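Leucyl-tRNA synthetase (Giardia intestinalis, PDB 3PZ6) probably attaches leucine to its cognate tRNA at the expense of ATP, this fragment being its CP1 editing domain, which probably hydrolyses mischarged tRNA. Local coordinates at residues A[148-160]-A[164-176]. The protein carries 2 engineered substitutions. Sequence-based numbering, arbitrary orientation.
Sequences SGSDLLLATVRAP and YEQIFVLPLETIK
Thr156 and Val157 pair with Phe168 and Ile167 in a short, buried antiparallel hairpin near the centre of the domain. Val157 and Ile167 form the hydrogen-bonded pair, with Val157 N to Ile167 O and Ile167 N to Val157 O both 2.9 Å. Just before strand 156-158, backbone bonds also tie the type II turn of Leu152 to Ala155 to Val169: Val169 N reaches Ala155 O at 2.8 Å and Leu154 N bonds Val169 O in a more bent hydrogen bond (N-H...O 143°). In the non-hydrogen-bonded pair, Thr156 CG2 makes a CH-pi contact over one face of the Phe168 ring, 3.7 Å from its centroid. With CG2 anti to the carbonyl carbon, OG1 turns between N and C (chi1 60°) and hydrogen-bonds Tyr21 OH. Leu154 O lies in plane at the ring edge. The hairpin belongs to the mixed beta-sheet of the CP1 editing domain, the insertion in class I leucyl-tRNA synthetase: strand 156-158 pairs antiparallel with strand 10-18, and strand 167-171 parallel with strand 97-100. On the sheet face carrying Val157 and Ile167, CG2 of the valine meets CG1 of the isoleucine at 3.7 Å, while Ile167 CD1 extends to Ala159 CB. Val169 packs its CB against Leu152 O (3.4 Å), the acceptor of the turn's Ala155 N-H, and its CG2 against Ala155 CB. Within the turn, Leu153 CD1 rests against the Pro171 ring, and Leu154 and Leu170 cross at about a right angle, touching through their CD2 methyls.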
loop_
_atom_site.group_PDB
_atom_site.type_symbol
_atom_site.label_atom_id
_atom_site.label_comp_id
_atom_site.label_asym_id
_atom_site.label_seq_id
_atom_site.Cartn_x
_atom_site.Cartn_y
_atom_site.Cartn_z
ATOM N N SER A 148 15.490 -5.100 3.790
ATOM C CA SER A 148 14.731 -6.255 4.279
ATOM C C SER A 148 13.300 -5.870 4.666
ATOM O O SER A 148 13.016 -4.701 4.922
ATOM C CB SER A 148 15.445 -6.948 5.450
ATOM O OG SER A 148 15.581 -6.093 6.565
ATOM N N GLY A 149 12.407 -6.858 4.698
ATOM C CA GLY A 149 11.036 -6.653 5.164
ATOM C C GLY A 149 10.998 -6.066 6.561
ATOM O O GLY A 149 10.206 -5.165 6.846
ATOM N N SER A 150 11.870 -6.585 7.425
ATOM C CA SER A 150 12.074 -6.075 8.778
ATOM C C SER A 150 12.230 -4.556 8.845
ATOM O O SER A 150 11.646 -3.911 9.716
ATOM C CB SER A 150 13.304 -6.734 9.402
ATOM O OG SER A 150 12.933 -7.902 10.097
ATOM N N ASP A 151 13.032 -4.003 7.936
ATOM C CA ASP A 151 13.263 -2.569 7.870
ATOM C C ASP A 151 11.987 -1.823 7.462
ATOM O O ASP A 151 11.679 -0.757 8.009
ATOM C CB ASP A 151 14.393 -2.252 6.885
ATOM C CG ASP A 151 15.727 -2.842 7.306
ATOM O OD1 ASP A 151 15.983 -2.964 8.529
ATOM O OD2 ASP A 151 16.530 -3.179 6.406
ATOM N N LEU A 152 11.251 -2.408 6.517
ATOM C CA LEU A 152 10.008 -1.832 5.999
ATOM C C LEU A 152 8.847 -1.896 6.985
ATOM O O LEU A 152 8.002 -0.998 7.023
ATOM C CB LEU A 152 9.595 -2.523 4.698
ATOM C CG LEU A 152 10.494 -2.301 3.490
ATOM C CD1 LEU A 152 10.097 -3.260 2.405
ATOM C CD2 LEU A 152 10.403 -0.863 3.005
ATOM N N LEU A 153 8.813 -2.957 7.783
ATOM C CA LEU A 153 7.677 -3.211 8.662
ATOM C C LEU A 153 7.415 -2.022 9.588
ATOM O O LEU A 153 8.348 -1.400 10.097
ATOM C CB LEU A 153 7.904 -4.499 9.453
ATOM C CG LEU A 153 6.703 -5.429 9.640
ATOM C CD1 LEU A 153 6.190 -5.967 8.298
ATOM C CD2 LEU A 153 7.051 -6.585 10.577
ATOM N N LEU A 154 6.138 -1.697 9.766
ATOM C CA LEU A 154 5.694 -0.570 10.599
ATOM C C LEU A 154 6.258 0.807 10.178
ATOM O O LEU A 154 6.377 1.713 10.997
ATOM C CB LEU A 154 5.935 -0.854 12.089
ATOM C CG LEU A 154 5.572 -2.256 12.586
ATOM C CD1 LEU A 154 5.974 -2.418 14.035
ATOM C CD2 LEU A 154 4.086 -2.579 12.390
ATOM N N ALA A 155 6.593 0.948 8.898
ATOM C CA ALA A 155 6.898 2.250 8.319
ATOM C C ALA A 155 5.596 2.939 7.926
ATOM O O ALA A 155 4.540 2.298 7.881
ATOM C CB ALA A 155 7.789 2.095 7.106
ATOM N N THR A 156 5.664 4.240 7.656
ATOM C CA THR A 156 4.484 4.978 7.224
ATOM C C THR A 156 4.659 5.495 5.812
ATOM O O THR A 156 5.727 5.990 5.448
ATOM C CB THR A 156 4.143 6.175 8.135
ATOM O OG1 THR A 156 5.235 7.086 8.138
ATOM C CG2 THR A 156 3.880 5.736 9.537
ATOM N N VAL A 157 3.602 5.372 5.024
ATOM C CA VAL A 157 3.622 5.857 3.661
ATOM C C VAL A 157 2.453 6.801 3.389
ATOM O O VAL A 157 1.453 6.801 4.116
ATOM C CB VAL A 157 3.701 4.692 2.604
ATOM C CG1 VAL A 157 5.063 3.969 2.688
ATOM C CG2 VAL A 157 2.535 3.703 2.738
ATOM N N ARG A 158 2.607 7.627 2.359
ATOM C CA ARG A 158 1.533 8.477 1.873
ATOM C C ARG A 158 0.893 7.671 0.760
ATOM O O ARG A 158 1.546 7.370 -0.238
ATOM C CB ARG A 158 2.100 9.790 1.333
ATOM C CG ARG A 158 1.150 10.997 1.401
ATOM C CD ARG A 158 1.537 11.990 2.526
ATOM N NE ARG A 158 2.865 12.578 2.305
ATOM C CZ ARG A 158 3.592 13.220 3.224
ATOM N NH1 ARG A 158 3.136 13.388 4.464
ATOM N NH2 ARG A 158 4.791 13.691 2.893
ATOM N N ALA A 159 -0.362 7.272 0.946
ATOM C CA ALA A 159 -1.050 6.469 -0.057
ATOM C C ALA A 159 -1.875 7.329 -1.000
ATOM O O ALA A 159 -2.734 8.095 -0.567
ATOM C CB ALA A 159 -1.922 5.421 0.596
ATOM N N PRO A 160 -1.628 7.199 -2.306
ATOM C CA PRO A 160 -2.396 7.979 -3.262
ATOM C C PRO A 160 -3.898 7.697 -3.178
ATOM O O PRO A 160 -4.304 6.559 -2.917
ATOM C CB PRO A 160 -1.840 7.521 -4.612
ATOM C CG PRO A 160 -1.194 6.231 -4.352
ATOM C CD PRO A 160 -0.681 6.284 -2.968
ATOM N N TYR A 164 -6.703 9.029 4.036
ATOM C CA TYR A 164 -5.785 8.915 5.162
ATOM C C TYR A 164 -4.471 9.632 4.857
ATOM O O TYR A 164 -3.883 9.432 3.795
ATOM C CB TYR A 164 -5.539 7.445 5.507
ATOM C CG TYR A 164 -6.740 6.752 6.117
ATOM C CD1 TYR A 164 -7.343 7.249 7.276
ATOM C CD2 TYR A 164 -7.267 5.595 5.545
ATOM C CE1 TYR A 164 -8.441 6.615 7.847
ATOM C CE2 TYR A 164 -8.362 4.950 6.110
ATOM C CZ TYR A 164 -8.950 5.467 7.260
ATOM O OH TYR A 164 -10.042 4.835 7.833
ATOM N N GLU A 165 -4.026 10.481 5.777
ATOM C CA GLU A 165 -2.832 11.303 5.554
ATOM C C GLU A 165 -1.548 10.465 5.558
ATOM O O GLU A 165 -0.535 10.849 4.957
ATOM C CB GLU A 165 -2.770 12.476 6.544
ATOM C CG GLU A 165 -2.591 12.128 8.030
ATOM C CD GLU A 165 -3.812 11.471 8.707
ATOM O OE1 GLU A 165 -3.782 11.323 9.951
ATOM O OE2 GLU A 165 -4.793 11.087 8.023
ATOM N N GLN A 166 -1.608 9.317 6.232
ATOM C CA GLN A 166 -0.565 8.301 6.163
ATOM C C GLN A 166 -1.146 6.944 6.527
ATOM O O GLN A 166 -2.201 6.866 7.135
ATOM C CB GLN A 166 0.610 8.637 7.087
ATOM C CG GLN A 166 0.342 8.488 8.586
ATOM C CD GLN A 166 -0.218 9.752 9.189
ATOM O OE1 GLN A 166 0.304 10.845 8.956
ATOM N NE2 GLN A 166 -1.289 9.619 9.961
ATOM N N ILE A 167 -0.449 5.880 6.145
ATOM C CA ILE A 167 -0.812 4.524 6.561
ATOM C C ILE A 167 0.444 3.745 6.930
ATOM O O ILE A 167 1.548 4.183 6.636
ATOM C CB ILE A 167 -1.637 3.768 5.482
ATOM C CG1 ILE A 167 -0.903 3.747 4.138
ATOM C CG2 ILE A 167 -3.037 4.371 5.349
ATOM C CD1 ILE A 167 -1.648 2.999 3.027
ATOM N N PHE A 168 0.273 2.591 7.563
ATOM C CA PHE A 168 1.403 1.789 7.998
ATOM C C PHE A 168 1.660 0.563 7.123
ATOM O O PHE A 168 0.737 -0.054 6.603
ATOM C CB PHE A 168 1.214 1.364 9.454
ATOM C CG PHE A 168 1.415 2.474 10.433
ATOM C CD1 PHE A 168 2.641 2.640 11.066
ATOM C CD2 PHE A 168 0.384 3.362 10.726
ATOM C CE1 PHE A 168 2.836 3.672 11.980
ATOM C CE2 PHE A 168 0.577 4.402 11.629
ATOM C CZ PHE A 168 1.800 4.554 12.261
ATOM N N VAL A 169 2.932 0.223 6.969
ATOM C CA VAL A 169 3.341 -0.989 6.286
ATOM C C VAL A 169 3.185 -2.145 7.270
ATOM O O VAL A 169 3.799 -2.142 8.330
ATOM C CB VAL A 169 4.826 -0.904 5.848
ATOM C CG1 VAL A 169 5.284 -2.220 5.240
ATOM C CG2 VAL A 169 5.047 0.249 4.885
ATOM N N LEU A 170 2.376 -3.132 6.910
ATOM C CA LEU A 170 2.032 -4.194 7.840
ATOM C C LEU A 170 2.435 -5.588 7.325
ATOM O O LEU A 170 2.698 -5.757 6.126
ATOM C CB LEU A 170 0.542 -4.130 8.173
ATOM C CG LEU A 170 -0.001 -2.855 8.822
ATOM C CD1 LEU A 170 -1.443 -3.097 9.237
ATOM C CD2 LEU A 170 0.833 -2.416 10.031
ATOM N N PRO A 171 2.496 -6.582 8.233
ATOM C CA PRO A 171 2.969 -7.911 7.889
ATOM C C PRO A 171 1.916 -8.816 7.246
ATOM O O PRO A 171 0.838 -9.029 7.810
ATOM C CB PRO A 171 3.412 -8.480 9.249
ATOM C CG PRO A 171 2.561 -7.809 10.223
ATOM C CD PRO A 171 2.253 -6.449 9.680
ATOM N N LEU A 172 2.235 -9.327 6.061
ATOM C CA LEU A 172 1.450 -10.389 5.448
ATOM C C LEU A 172 2.350 -11.587 5.160
ATOM O O LEU A 172 3.199 -11.537 4.281
ATOM C CB LEU A 172 0.739 -9.903 4.185
ATOM C CG LEU A 172 -0.309 -10.858 3.578
ATOM C CD1 LEU A 172 -1.475 -11.134 4.540
ATOM C CD2 LEU A 172 -0.821 -10.323 2.253
ATOM N N GLU A 173 2.153 -12.658 5.915
ATOM C CA GLU A 173 3.036 -13.827 5.881
ATOM C C GLU A 173 2.925 -14.691 4.624
ATOM O O GLU A 173 3.775 -15.553 4.390
ATOM C CB GLU A 173 2.810 -14.699 7.117
ATOM C CG GLU A 173 3.265 -14.057 8.408
ATOM C CD GLU A 173 2.770 -14.797 9.643
ATOM O OE1 GLU A 173 3.486 -14.770 10.672
ATOM O OE2 GLU A 173 1.668 -15.402 9.594
ATOM N N THR A 174 1.889 -14.451 3.823
ATOM C CA THR A 174 1.617 -15.264 2.637
ATOM C C THR A 174 2.033 -14.597 1.320
ATOM O O THR A 174 1.746 -15.122 0.243
ATOM C CB THR A 174 0.123 -15.660 2.556
ATOM O OG1 THR A 174 -0.680 -14.483 2.398
ATOM C CG2 THR A 174 -0.313 -16.410 3.813
ATOM N N ILE A 175 2.699 -13.446 1.402
ATOM C CA ILE A 175 3.183 -12.761 0.204
ATOM C C ILE A 175 4.208 -13.617 -0.544
ATOM O O ILE A 175 5.094 -14.219 0.074
ATOM C CB ILE A 175 3.775 -11.374 0.535
ATOM C CG1 ILE A 175 2.641 -10.370 0.763
ATOM C CG2 ILE A 175 4.713 -10.897 -0.582
ATOM C CD1 ILE A 175 3.087 -8.983 1.170
ATOM N N LYS A 176 4.066 -13.673 -1.868
ATOM C CA LYS A 176 5.001 -14.397 -2.728
ATOM C C LYS A 176 5.911 -13.435 -3.480
ATOM O O LYS A 176 5.451 -12.658 -4.315
ATOM C CB LYS A 176 4.253 -15.305 -3.716
ATOM C CG LYS A 176 3.316 -16.322 -3.070
ATOM C CD LYS A 176 4.055 -17.287 -2.149
ATOM C CE LYS A 176 3.091 -18.258 -1.463
ATOM N NZ LYS A 176 3.802 -19.118 -0.455
#